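N-acetylglucosamine 2-epimerase (Xylella fastidiosa, PDB 3GT5) probably interconverts N-acylglucosamine and N-acylmannosamine or related sugars by epimerisation at C2. Local coordinates at residues A[248-253]-A[278-283]; A[272-277]-A[320-325]; A[25-30]-A[77-82]; A[53-58]-A[119-124]. All blocks are in the same frame, centred on the assembly; numbering follows the deposited sequence.

The four contacts fall into two groups on opposite sides of the chain's centre. Contacts 1 and 2 share helix 269-284, and their centres are about 10 Å apart. They touch where Thr251 CG2 lies 3.8 Å from Phe277 CD1. Contacts 3 and 4 have centres about 12 Å apart. They meet where Val58 CG2 lies 3.7 Å from Gly80 C, so helix 71-88 bridges the loop 25-30 and helix 51-68. Contacts 1 and 4 are about 26 Å apart between centres, with nearest atoms about 7 Å apart. Contacts 1, 2 and 4 join helices of the probable alpha/alpha barrel; contact 3 fixes a loop at its surface.

Contact 1: residues A[248-253]-A[278-283]; sequences GHQTEW and DVAVAR
Ala280 on helix 269-284 presses its methyl group against the base of the Gln250 side chain on helix 247-263. Ala280 CB lies 3.5 Å from Gln250 CB. The next carbon, Gln250 CG, is 3.8 Å from the same methyl. Beside this pair, the Thr251 methyl CG2 comes within 4.2 Å of Ala280 CB. It is equally far, 4.2 Å, from Val281 CG1. The contact is therefore purely apolar, although two of its residues are polar.

Their polar ends are held elsewhere. The Gln250 chain bends at its second torsion (chi2 -56°), which carries the amide away from Ala280. There OE1 accepts from the backbone N of Val217, and NE2 bonds to the carbonyl of Gln246. These two bonds fix the amide while the stem packs. In Thr251 the hydroxyl lies between the backbone N and the carbonyl carbon, which turns CG2 to the neighbouring helix. OG1 is hydrogen-bonded to Ser315 OG.

The small Ala280 side chain suits a close approach: the segment axes come to 8.8 Å. The two segments run roughly antiparallel, at 151°; their helices follow each other in the chain. Around them, Thr251 also touches Glu314 on helix 309-326. Gln250 rests on Leu216 and Val281 on Leu292, both in loops. Helices 172-189 and 192-211 pack against Trp253, farther along helix 247-263.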
loop_
_atom_site.group_PDB
_atom_site.type_symbol
_atom_site.label_atom_id
_atom_site.label_comp_id
_atom_site.label_asym_id
_atom_site.label_seq_id
_atom_site.Cartn_x
_atom_site.Cartn_y
_atom_site.Cartn_z
ATOM N N GLY A 248 8.669 3.185 6.762
ATOM C CA GLY A 248 7.565 3.374 5.820
ATOM C C GLY A 248 6.277 2.802 6.344
ATOM O O GLY A 248 5.207 3.316 6.050
ATOM N N HIS A 249 6.379 1.709 7.080
ATOM C CA HIS A 249 5.157 1.133 7.697
ATOM C C HIS A 249 4.700 1.881 8.924
ATOM O O HIS A 249 3.483 1.900 9.212
ATOM C CB HIS A 249 5.312 -0.393 7.924
ATOM C CG HIS A 249 5.266 -1.207 6.677
ATOM N ND1 HIS A 249 5.773 -2.495 6.603
ATOM C CD2 HIS A 249 4.829 -0.915 5.429
ATOM C CE1 HIS A 249 5.592 -2.972 5.387
ATOM N NE2 HIS A 249 5.025 -2.032 4.648
ATOM N N GLN A 250 5.624 2.541 9.628
ATOM C CA GLN A 250 5.254 3.330 10.791
ATOM C C GLN A 250 4.459 4.550 10.305
ATOM O O GLN A 250 3.434 4.928 10.899
ATOM C CB GLN A 250 6.463 3.753 11.636
ATOM C CG GLN A 250 7.488 2.666 11.837
ATOM C CD GLN A 250 6.925 1.410 12.447
ATOM O OE1 GLN A 250 6.186 1.489 13.439
ATOM N NE2 GLN A 250 7.330 0.252 11.929
ATOM N N THR A 251 4.982 5.194 9.252
ATOM C CA THR A 251 4.322 6.379 8.701
ATOM C C THR A 251 3.020 6.016 7.995
ATOM O O THR A 251 2.030 6.756 8.086
ATOM C CB THR A 251 5.245 7.218 7.833
ATOM O OG1 THR A 251 5.605 6.483 6.648
ATOM C CG2 THR A 251 6.510 7.624 8.684
ATOM N N GLU A 252 3.012 4.881 7.305
ATOM C CA GLU A 252 1.775 4.394 6.684
ATOM C C GLU A 252 0.706 4.169 7.729
ATOM O O GLU A 252 -0.458 4.518 7.507
ATOM C CB GLU A 252 2.045 3.113 5.918
ATOM C CG GLU A 252 0.874 2.567 5.116
ATOM C CD GLU A 252 1.268 1.574 4.014
ATOM O OE1 GLU A 252 2.478 1.199 3.832
ATOM O OE2 GLU A 252 0.355 1.116 3.286
ATOM N N TRP A 253 1.063 3.577 8.861
ATOM C CA TRP A 253 0.086 3.447 9.960
ATOM C C TRP A 253 -0.371 4.816 10.486
ATOM O O TRP A 253 -1.557 5.009 10.818
ATOM C CB TRP A 253 0.665 2.610 11.099
ATOM C CG TRP A 253 0.389 1.165 10.988
ATOM C CD1 TRP A 253 1.293 0.155 10.796
ATOM C CD2 TRP A 253 -0.901 0.546 11.042
ATOM N NE1 TRP A 253 0.648 -1.048 10.726
ATOM C CE2 TRP A 253 -0.699 -0.844 10.903
ATOM C CE3 TRP A 253 -2.213 1.040 11.201
ATOM C CZ2 TRP A 253 -1.767 -1.776 10.893
ATOM C CZ3 TRP A 253 -3.271 0.110 11.204
ATOM C CH2 TRP A 253 -3.035 -1.270 11.077
ATOM N N ASP A 278 7.004 10.342 14.424
ATOM C CA ASP A 278 8.124 11.167 14.952
ATOM C C ASP A 278 9.337 10.283 15.133
ATOM O O ASP A 278 10.434 10.638 14.710
ATOM C CB ASP A 278 7.784 11.849 16.293
ATOM C CG ASP A 278 6.651 12.897 16.194
ATOM O OD1 ASP A 278 6.173 13.257 15.083
ATOM O OD2 ASP A 278 6.210 13.337 17.285
ATOM N N VAL A 279 9.148 9.127 15.754
ATOM C CA VAL A 279 10.241 8.188 15.960
ATOM C C VAL A 279 10.778 7.629 14.657
ATOM O O VAL A 279 12.012 7.596 14.457
ATOM C CB VAL A 279 9.817 7.027 16.888
ATOM C CG1 VAL A 279 10.895 5.937 16.911
ATOM C CG2 VAL A 279 9.535 7.582 18.265
ATOM N N ALA A 280 9.887 7.221 13.754
ATOM C CA ALA A 280 10.299 6.635 12.465
ATOM C C ALA A 280 11.166 7.577 11.638
ATOM O O ALA A 280 12.202 7.163 11.091
ATOM C CB ALA A 280 9.058 6.175 11.639
ATOM N N VAL A 281 10.770 8.834 11.514
ATOM C CA VAL A 281 11.548 9.750 10.668
ATOM C C VAL A 281 12.852 10.159 11.386
ATOM O O VAL A 281 13.863 10.341 10.699
ATOM C CB VAL A 281 10.721 10.986 10.145
ATOM C CG1 VAL A 281 9.528 10.469 9.377
ATOM C CG2 VAL A 281 10.279 11.927 11.308
ATOM N N ALA A 282 12.849 10.256 12.718
ATOM C CA ALA A 282 14.088 10.561 13.482
ATOM C C ALA A 282 15.138 9.485 13.243
ATOM O O ALA A 282 16.343 9.755 13.033
ATOM C CB ALA A 282 13.799 10.695 15.006
ATOM N N ARG A 283 14.705 8.252 13.327
ATOM C CA ARG A 283 15.605 7.133 13.141
ATOM C C ARG A 283 16.061 6.924 11.722
ATOM O O ARG A 283 17.149 6.364 11.529
ATOM C CB ARG A 283 14.962 5.837 13.596
ATOM C CG ARG A 283 14.584 5.814 15.042
ATOM C CD ARG A 283 15.529 4.983 15.956
ATOM N NE ARG A 283 14.892 4.979 17.276
ATOM C CZ ARG A 283 14.162 3.997 17.841
ATOM N NH1 ARG A 283 14.015 2.778 17.314
ATOM N NH2 ARG A 283 13.606 4.234 19.020
#

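Contact 2: residues A[272-277]-A[320-325]; sequences VARSLF and ALLATR
In a helix-helix contact of the probable alpha/alpha barrel, Leu322 of helix 309-326 meets Ala273, Arg274 and Phe277 of helix 269-284. Its two methyls divide the work. CD1 approaches the root of the Phe277 ring, 3.6 Å from Phe277 CG. It is also 3.7 Å from Phe277 CB. CD2 turns to the other two residues: it lies 3.8 Å from Arg274 CG and 4.1 Å from Ala273 CB.

Phe277 CG is anti to the backbone N (chi1 178°), and this swings the ring toward Leu322. The ring also meets Tyr331 and Trp334 of helix 329-346 edge-to-face, so an aromatic cluster holds it. Arg274 lends only its aliphatic part to Leu322. Its NE is hydrogen-bonded to Tyr331 OH, and a long, weak ion pair links NH2 to Asp328.

The segment axes stay 11.1 Å apart and make an angle of 135°. Leu322 from one side and Phe277 and Arg274 from the other fill this wider spacing. Tyr331 borders both sides of the contact, as it also touches Leu322. One leucine here meets residues i, i+1 and i+4 of the facing helix, consistent with helix packing in the alpha/alpha barrel expected for this family.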
loop_
_atom_site.group_PDB
_atom_site.type_symbol
_atom_site.label_atom_id
_atom_site.label_comp_id
_atom_site.label_asym_id
_atom_site.label_seq_id
_atom_site.Cartn_x
_atom_site.Cartn_y
_atom_site.Cartn_z
ATOM N N VAL A 272 -1.076 8.310 19.031
ATOM C CA VAL A 272 -0.362 7.114 18.541
ATOM C C VAL A 272 0.286 7.384 17.177
ATOM O O VAL A 272 1.465 7.059 16.967
ATOM C CB VAL A 272 -1.251 5.864 18.530
ATOM C CG1 VAL A 272 -0.583 4.698 17.792
ATOM C CG2 VAL A 272 -1.621 5.431 19.939
ATOM N N ALA A 273 -0.475 8.011 16.268
ATOM C CA ALA A 273 0.043 8.435 14.946
ATOM C C ALA A 273 1.308 9.293 15.080
ATOM O O ALA A 273 2.289 9.050 14.382
ATOM C CB ALA A 273 -1.038 9.229 14.163
ATOM N N ARG A 274 1.255 10.290 15.966
ATOM C CA ARG A 274 2.418 11.201 16.177
ATOM C C ARG A 274 3.630 10.421 16.709
ATOM O O ARG A 274 4.759 10.630 16.258
ATOM C CB ARG A 274 2.046 12.355 17.127
ATOM C CG ARG A 274 0.976 13.274 16.562
ATOM C CD ARG A 274 0.795 14.525 17.402
ATOM N NE ARG A 274 2.022 15.322 17.362
ATOM C CZ ARG A 274 2.105 16.622 17.658
ATOM N NH1 ARG A 274 1.025 17.295 18.030
ATOM N NH2 ARG A 274 3.290 17.233 17.589
ATOM N N SER A 275 3.402 9.490 17.631
ATOM C CA SER A 275 4.504 8.686 18.207
ATOM C C SER A 275 5.176 7.832 17.120
ATOM O O SER A 275 6.415 7.709 17.077
ATOM C CB SER A 275 4.036 7.813 19.398
ATOM O OG SER A 275 3.295 6.636 18.986
ATOM N N LEU A 276 4.366 7.234 16.239
ATOM C CA LEU A 276 4.912 6.385 15.193
ATOM C C LEU A 276 5.722 7.201 14.173
ATOM O O LEU A 276 6.851 6.821 13.765
ATOM C CB LEU A 276 3.787 5.651 14.451
ATOM C CG LEU A 276 3.077 4.582 15.315
ATOM C CD1 LEU A 276 1.864 3.942 14.586
ATOM C CD2 LEU A 276 4.064 3.466 15.789
ATOM N N PHE A 277 5.118 8.301 13.741
ATOM C CA PHE A 277 5.732 9.125 12.698
ATOM C C PHE A 277 7.053 9.754 13.234
ATOM O O PHE A 277 8.092 9.656 12.565
ATOM C CB PHE A 277 4.782 10.202 12.230
ATOM C CG PHE A 277 5.373 11.120 11.176
ATOM C CD1 PHE A 277 5.082 10.920 9.850
ATOM C CD2 PHE A 277 6.219 12.162 11.516
ATOM C CE1 PHE A 277 5.606 11.719 8.849
ATOM C CE2 PHE A 277 6.757 12.985 10.508
ATOM C CZ PHE A 277 6.442 12.757 9.184
ATOM N N ALA A 320 1.285 15.336 5.788
ATOM C CA ALA A 320 0.201 16.255 5.422
ATOM C C ALA A 320 -1.022 16.072 6.357
ATOM O O ALA A 320 -1.604 17.067 6.855
ATOM C CB ALA A 320 -0.173 16.080 3.886
ATOM N N LEU A 321 -1.434 14.808 6.580
ATOM C CA LEU A 321 -2.547 14.545 7.499
ATOM C C LEU A 321 -2.252 15.012 8.958
ATOM O O LEU A 321 -3.117 15.599 9.594
ATOM C CB LEU A 321 -3.010 13.082 7.429
ATOM C CG LEU A 321 -3.601 12.572 6.101
ATOM C CD1 LEU A 321 -4.278 11.210 6.249
ATOM C CD2 LEU A 321 -4.565 13.520 5.554
ATOM N N LEU A 322 -1.032 14.777 9.444
ATOM C CA LEU A 322 -0.617 15.156 10.790
ATOM C C LEU A 322 -0.581 16.664 10.909
ATOM O O LEU A 322 -1.054 17.189 11.901
ATOM C CB LEU A 322 0.756 14.593 11.112
ATOM C CG LEU A 322 0.692 13.088 11.418
ATOM C CD1 LEU A 322 2.035 12.381 11.209
ATOM C CD2 LEU A 322 0.197 12.943 12.863
ATOM N N ALA A 323 -0.046 17.329 9.894
ATOM C CA ALA A 323 -0.016 18.811 9.846
ATOM C C ALA A 323 -1.410 19.419 9.924
ATOM O O ALA A 323 -1.629 20.389 10.693
ATOM C CB ALA A 323 0.738 19.315 8.581
ATOM N N THR A 324 -2.361 18.882 9.165
ATOM C CA THR A 324 -3.695 19.461 9.077
ATOM C C THR A 324 -4.487 19.234 10.359
ATOM O O THR A 324 -5.154 20.138 10.854
ATOM C CB THR A 324 -4.472 18.894 7.878
ATOM O OG1 THR A 324 -3.697 19.093 6.691
ATOM C CG2 THR A 324 -5.816 19.639 7.733
ATOM N N ARG A 325 -4.358 18.038 10.929
ATOM C CA ARG A 325 -5.033 17.725 12.184
ATOM C C ARG A 325 -4.430 18.435 13.403
ATOM O O ARG A 325 -5.163 18.958 14.268
ATOM C CB ARG A 325 -5.000 16.208 12.406
ATOM C CG ARG A 325 -5.749 15.707 13.621
ATOM C CD ARG A 325 -7.196 16.212 13.671
ATOM N NE ARG A 325 -8.044 15.387 14.525
ATOM C CZ ARG A 325 -8.094 15.432 15.857
ATOM N NH1 ARG A 325 -7.325 16.274 16.557
ATOM N NH2 ARG A 325 -8.929 14.611 16.501
#

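Contact 3: residues A[25-30]-A[77-82]; sequences RCIDSA and VHHGLS
Ile27 and Asp28 pass His79 with an extended backbone, and the chain then turns at Ser29 and Ala30, while His79 projects from the regular helix 71-88. The imidazole carries the contact. A chi1 of -179° sets the ring opposite the backbone N and sends it out from the helix to the loop.

Ile27 covers one face of the ring. Its methyl CG2 lies 4.2 Å from the ring centroid and 27° off the normal, a CH-pi contact. The same methyl is 3.9 Å from His79 NE2. The carbonyl of Asp28 comes instead at the ring edge, in the plane. Asp28 O accepts a weak hydrogen bond from His79 NE2, at 2.9 Å but bent to 120°. It sits beside the NE2-CE1 bond, 3.0 Å from His79 CE1. The stronger partner of NE2 is the carbonyl of Gly32.

The Asp28 carboxylate serves two partners. OD1 accepts from Ala30 N at 3.0 Å and closes an Asx turn, with the donor above the carboxylate plane. OD2 forms a salt bridge with Arg49, outside the two segments on strand 48-50.

Both acceptors of NE2 are backbone carbonyls, so NE2 carries a hydrogen. One N-H thus links the helix to two points of the loop before strand 36-37, while Asp28 braces that loop from within through its Asx turn and ties it to Arg49.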
loop_
_atom_site.group_PDB
_atom_site.type_symbol
_atom_site.label_atom_id
_atom_site.label_comp_id
_atom_site.label_asym_id
_atom_site.label_seq_id
_atom_site.Cartn_x
_atom_site.Cartn_y
_atom_site.Cartn_z
ATOM N N ARG A 25 -0.220 2.010 -22.266
ATOM C CA ARG A 25 0.706 0.912 -22.527
ATOM C C ARG A 25 0.579 -0.290 -21.574
ATOM O O ARG A 25 0.939 -1.409 -21.947
ATOM C CB ARG A 25 2.142 1.417 -22.530
ATOM C CG ARG A 25 2.466 2.216 -23.782
ATOM C CD ARG A 25 3.842 2.854 -23.731
ATOM N NE ARG A 25 4.040 3.627 -22.498
ATOM C CZ ARG A 25 5.163 4.267 -22.197
ATOM N NH1 ARG A 25 5.267 4.945 -21.045
ATOM N NH2 ARG A 25 6.168 4.261 -23.054
ATOM N N CYS A 26 0.026 -0.061 -20.372
ATOM C CA CYS A 26 -0.127 -1.145 -19.411
ATOM C C CYS A 26 -1.271 -2.118 -19.728
ATOM O O CYS A 26 -1.335 -3.201 -19.138
ATOM C CB CYS A 26 -0.306 -0.600 -17.978
ATOM S SG CYS A 26 -1.882 0.261 -17.716
ATOM N N ILE A 27 -2.165 -1.743 -20.645
ATOM C CA ILE A 27 -3.393 -2.514 -20.906
ATOM C C ILE A 27 -3.110 -3.649 -21.896
ATOM O O ILE A 27 -2.586 -3.435 -23.025
ATOM C CB ILE A 27 -4.539 -1.604 -21.408
ATOM C CG1 ILE A 27 -4.947 -0.567 -20.332
ATOM C CG2 ILE A 27 -5.722 -2.444 -21.876
ATOM C CD1 ILE A 27 -5.761 0.545 -20.896
ATOM N N ASP A 28 -3.402 -4.867 -21.469
ATOM C CA ASP A 28 -3.285 -6.016 -22.328
ATOM C C ASP A 28 -4.690 -6.325 -22.827
ATOM O O ASP A 28 -5.539 -6.767 -22.052
ATOM C CB ASP A 28 -2.711 -7.187 -21.549
ATOM C CG ASP A 28 -2.431 -8.408 -22.410
ATOM O OD1 ASP A 28 -2.790 -8.424 -23.612
ATOM O OD2 ASP A 28 -1.858 -9.375 -21.865
ATOM N N SER A 29 -4.927 -6.093 -24.124
ATOM C CA SER A 29 -6.217 -6.363 -24.749
ATOM C C SER A 29 -6.625 -7.827 -24.620
ATOM O O SER A 29 -7.810 -8.120 -24.613
ATOM C CB SER A 29 -6.213 -5.966 -26.237
ATOM O OG SER A 29 -5.196 -6.648 -26.946
ATOM N N ALA A 30 -5.655 -8.726 -24.478
ATOM C CA ALA A 30 -5.917 -10.148 -24.198
ATOM C C ALA A 30 -6.414 -10.453 -22.776
ATOM O O ALA A 30 -6.947 -11.548 -22.544
ATOM C CB ALA A 30 -4.660 -11.012 -24.514
ATOM N N VAL A 77 -10.887 0.255 -15.410
ATOM C CA VAL A 77 -11.373 -0.341 -14.126
ATOM C C VAL A 77 -12.144 -1.640 -14.406
ATOM O O VAL A 77 -11.872 -2.696 -13.778
ATOM C CB VAL A 77 -12.261 0.655 -13.306
ATOM C CG1 VAL A 77 -12.982 -0.044 -12.106
ATOM C CG2 VAL A 77 -11.446 1.838 -12.795
ATOM N N HIS A 78 -13.097 -1.583 -15.356
ATOM C CA HIS A 78 -13.847 -2.807 -15.773
ATOM C C HIS A 78 -12.951 -3.949 -16.312
ATOM O O HIS A 78 -13.058 -5.098 -15.900
ATOM C CB HIS A 78 -14.924 -2.446 -16.841
ATOM C CG HIS A 78 -16.155 -1.798 -16.271
ATOM N ND1 HIS A 78 -16.183 -0.502 -15.804
ATOM C CD2 HIS A 78 -17.412 -2.279 -16.090
ATOM C CE1 HIS A 78 -17.403 -0.206 -15.376
ATOM N NE2 HIS A 78 -18.164 -1.271 -15.537
ATOM N N HIS A 79 -12.033 -3.610 -17.208
ATOM C CA HIS A 79 -11.076 -4.543 -17.741
ATOM C C HIS A 79 -10.255 -5.213 -16.626
ATOM O O HIS A 79 -10.074 -6.431 -16.629
ATOM C CB HIS A 79 -10.169 -3.767 -18.732
ATOM C CG HIS A 79 -9.113 -4.581 -19.401
ATOM N ND1 HIS A 79 -9.350 -5.301 -20.563
ATOM C CD2 HIS A 79 -7.786 -4.700 -19.150
ATOM C CE1 HIS A 79 -8.227 -5.888 -20.944
ATOM N NE2 HIS A 79 -7.256 -5.521 -20.113
ATOM N N GLY A 80 -9.743 -4.395 -15.687
ATOM C CA GLY A 80 -8.932 -4.904 -14.583
ATOM C C GLY A 80 -9.704 -5.799 -13.643
ATOM O O GLY A 80 -9.190 -6.825 -13.180
ATOM N N LEU A 81 -10.924 -5.397 -13.313
ATOM C CA LEU A 81 -11.769 -6.237 -12.464
ATOM C C LEU A 81 -12.160 -7.565 -13.135
ATOM O O LEU A 81 -12.247 -8.599 -12.457
ATOM C CB LEU A 81 -12.999 -5.477 -11.995
ATOM C CG LEU A 81 -12.732 -4.403 -10.957
ATOM C CD1 LEU A 81 -13.901 -3.495 -10.847
ATOM C CD2 LEU A 81 -12.398 -5.053 -9.557
ATOM N N SER A 82 -12.377 -7.572 -14.459
ATOM C CA SER A 82 -12.624 -8.825 -15.157
ATOM C C SER A 82 -11.455 -9.794 -15.009
ATOM O O SER A 82 -11.651 -10.975 -14.793
ATOM C CB SER A 82 -12.919 -8.640 -16.665
ATOM O OG SER A 82 -14.051 -7.812 -16.789
#

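Contact 4: residues A[53-58]-A[119-124]; sequences SSTRFV and MLAYSC
Ala121 of helix 112-127 points its methyl between Thr55 and Val58, which lie one turn apart on helix 51-68. Ala121 CB is 4.1 Å from Thr55 CB. It also rests 4.0 Å from the carbonyl O of Thr55, so side chain and backbone both form its seat. Val58 CG1 lies 3.8 Å from Ala121 CB.

With chi1 at 168°, Val58 holds CG1 away from its own backbone N and points it obliquely along the neighbouring segment. CG1 touches Ala121 O at 3.7 Å. It then reaches the next turn, where Cys124 CB is 4.4 Å away. The Thr55 hydroxyl does not bond across. OG1 hydrogen-bonds back within its own helix, chiefly to the carbonyl of Leu51, with that of Val52 also near.

The backbones come very close, with Thr55 CA and Ala121 CA 5.4 Å apart. The segment axes approach to 8.4 Å and are nearly parallel, at 28°. Helix 71-88 flanks the pair: its Val84 touches both Thr55 and Tyr122. Elsewhere on helix 112-127, Leu120 and Ser123 pack on helix 172-189. Such close, nearly parallel packing through small side chains is consistent with neighbouring helices of an alpha/alpha barrel.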
loop_
_atom_site.group_PDB
_atom_site.type_symbol
_atom_site.label_atom_id
_atom_site.label_comp_id
_atom_site.label_asym_id
_atom_site.label_seq_id
_atom_site.Cartn_x
_atom_site.Cartn_y
_atom_site.Cartn_z
ATOM N N SER A 53 -0.182 -6.543 -8.476
ATOM C CA SER A 53 -0.311 -5.593 -9.618
ATOM C C SER A 53 -1.717 -5.547 -10.237
ATOM O O SER A 53 -2.268 -4.445 -10.525
ATOM C CB SER A 53 0.770 -5.823 -10.679
ATOM O OG SER A 53 1.991 -5.287 -10.224
ATOM N N SER A 54 -2.311 -6.717 -10.460
ATOM C CA SER A 54 -3.660 -6.790 -11.049
ATOM C C SER A 54 -4.661 -5.948 -10.239
ATOM O O SER A 54 -5.496 -5.227 -10.800
ATOM C CB SER A 54 -4.181 -8.247 -11.130
ATOM O OG SER A 54 -3.453 -9.013 -12.073
ATOM N N THR A 55 -4.594 -6.043 -8.928
ATOM C CA THR A 55 -5.485 -5.260 -8.056
ATOM C C THR A 55 -5.080 -3.778 -7.941
ATOM O O THR A 55 -5.943 -2.885 -7.963
ATOM C CB THR A 55 -5.578 -5.931 -6.685
ATOM O OG1 THR A 55 -4.260 -6.112 -6.139
ATOM C CG2 THR A 55 -6.310 -7.273 -6.775
ATOM N N ARG A 56 -3.784 -3.502 -7.793
ATOM C CA ARG A 56 -3.334 -2.119 -7.636
ATOM C C ARG A 56 -3.649 -1.289 -8.874
ATOM O O ARG A 56 -3.957 -0.109 -8.761
ATOM C CB ARG A 56 -1.837 -2.055 -7.297
ATOM C CG ARG A 56 -1.577 -2.344 -5.808
ATOM C CD ARG A 56 -0.102 -2.329 -5.499
ATOM N NE ARG A 56 0.150 -2.659 -4.095
ATOM C CZ ARG A 56 1.363 -2.623 -3.532
ATOM N NH1 ARG A 56 2.405 -2.195 -4.228
ATOM N NH2 ARG A 56 1.515 -2.942 -2.245
ATOM N N PHE A 57 -3.547 -1.882 -10.065
ATOM C CA PHE A 57 -3.906 -1.127 -11.285
ATOM C C PHE A 57 -5.398 -0.760 -11.324
ATOM O O PHE A 57 -5.760 0.265 -11.864
ATOM C CB PHE A 57 -3.583 -1.891 -12.547
ATOM C CG PHE A 57 -2.203 -1.647 -13.091
ATOM C CD1 PHE A 57 -1.827 -0.389 -13.549
ATOM C CD2 PHE A 57 -1.310 -2.699 -13.219
ATOM C CE1 PHE A 57 -0.548 -0.180 -14.075
ATOM C CE2 PHE A 57 -0.025 -2.495 -13.755
ATOM C CZ PHE A 57 0.337 -1.228 -14.181
ATOM N N VAL A 58 -6.271 -1.592 -10.756
ATOM C CA VAL A 58 -7.684 -1.193 -10.605
ATOM C C VAL A 58 -7.806 0.048 -9.722
ATOM O O VAL A 58 -8.531 0.979 -10.049
ATOM C CB VAL A 58 -8.505 -2.334 -10.007
ATOM C CG1 VAL A 58 -9.929 -1.885 -9.559
ATOM C CG2 VAL A 58 -8.603 -3.468 -10.976
ATOM N N MET A 119 -9.955 -6.794 -1.814
ATOM C CA MET A 119 -10.986 -5.967 -1.116
ATOM C C MET A 119 -10.889 -4.496 -1.543
ATOM O O MET A 119 -11.896 -3.841 -1.853
ATOM C CB MET A 119 -10.948 -6.121 0.404
ATOM C CG MET A 119 -12.020 -5.327 1.114
ATOM S SD MET A 119 -13.791 -5.899 0.769
ATOM C CE MET A 119 -13.998 -6.991 2.223
ATOM N N LEU A 120 -9.666 -3.989 -1.629
ATOM C CA LEU A 120 -9.448 -2.638 -2.086
ATOM C C LEU A 120 -9.913 -2.455 -3.539
ATOM O O LEU A 120 -10.610 -1.447 -3.832
ATOM C CB LEU A 120 -7.963 -2.273 -1.960
ATOM C CG LEU A 120 -7.620 -0.841 -2.384
ATOM C CD1 LEU A 120 -8.269 0.199 -1.439
ATOM C CD2 LEU A 120 -6.089 -0.616 -2.445
ATOM N N ALA A 121 -9.574 -3.397 -4.429
ATOM C CA ALA A 121 -9.983 -3.288 -5.842
ATOM C C ALA A 121 -11.533 -3.288 -5.937
ATOM O O ALA A 121 -12.149 -2.522 -6.706
ATOM C CB ALA A 121 -9.388 -4.404 -6.706
ATOM N N TYR A 122 -12.175 -4.174 -5.191
ATOM C CA TYR A 122 -13.653 -4.235 -5.251
ATOM C C TYR A 122 -14.284 -2.960 -4.672
ATOM O O TYR A 122 -15.315 -2.484 -5.199
ATOM C CB TYR A 122 -14.178 -5.482 -4.524
ATOM C CG TYR A 122 -13.855 -6.816 -5.180
ATOM C CD1 TYR A 122 -13.586 -6.940 -6.559
ATOM C CD2 TYR A 122 -13.874 -7.998 -4.429
ATOM C CE1 TYR A 122 -13.277 -8.158 -7.136
ATOM C CE2 TYR A 122 -13.618 -9.238 -5.031
ATOM C CZ TYR A 122 -13.334 -9.312 -6.385
ATOM O OH TYR A 122 -13.052 -10.524 -6.977
ATOM N N SER A 123 -13.690 -2.393 -3.613
ATOM C CA SER A 123 -14.205 -1.140 -3.016
ATOM C C SER A 123 -14.085 0.002 -4.036
ATOM O O SER A 123 -15.023 0.800 -4.205
ATOM C CB SER A 123 -13.429 -0.775 -1.756
ATOM O OG SER A 123 -13.612 -1.799 -0.839
ATOM N N CYS A 124 -12.955 0.033 -4.735
ATOM C CA CYS A 124 -12.789 0.973 -5.848
ATOM C C CYS A 124 -13.852 0.776 -6.934
ATOM O O CYS A 124 -14.407 1.782 -7.437
ATOM C CB CYS A 124 -11.408 0.861 -6.474
ATOM S SG CYS A 124 -10.120 1.517 -5.418
#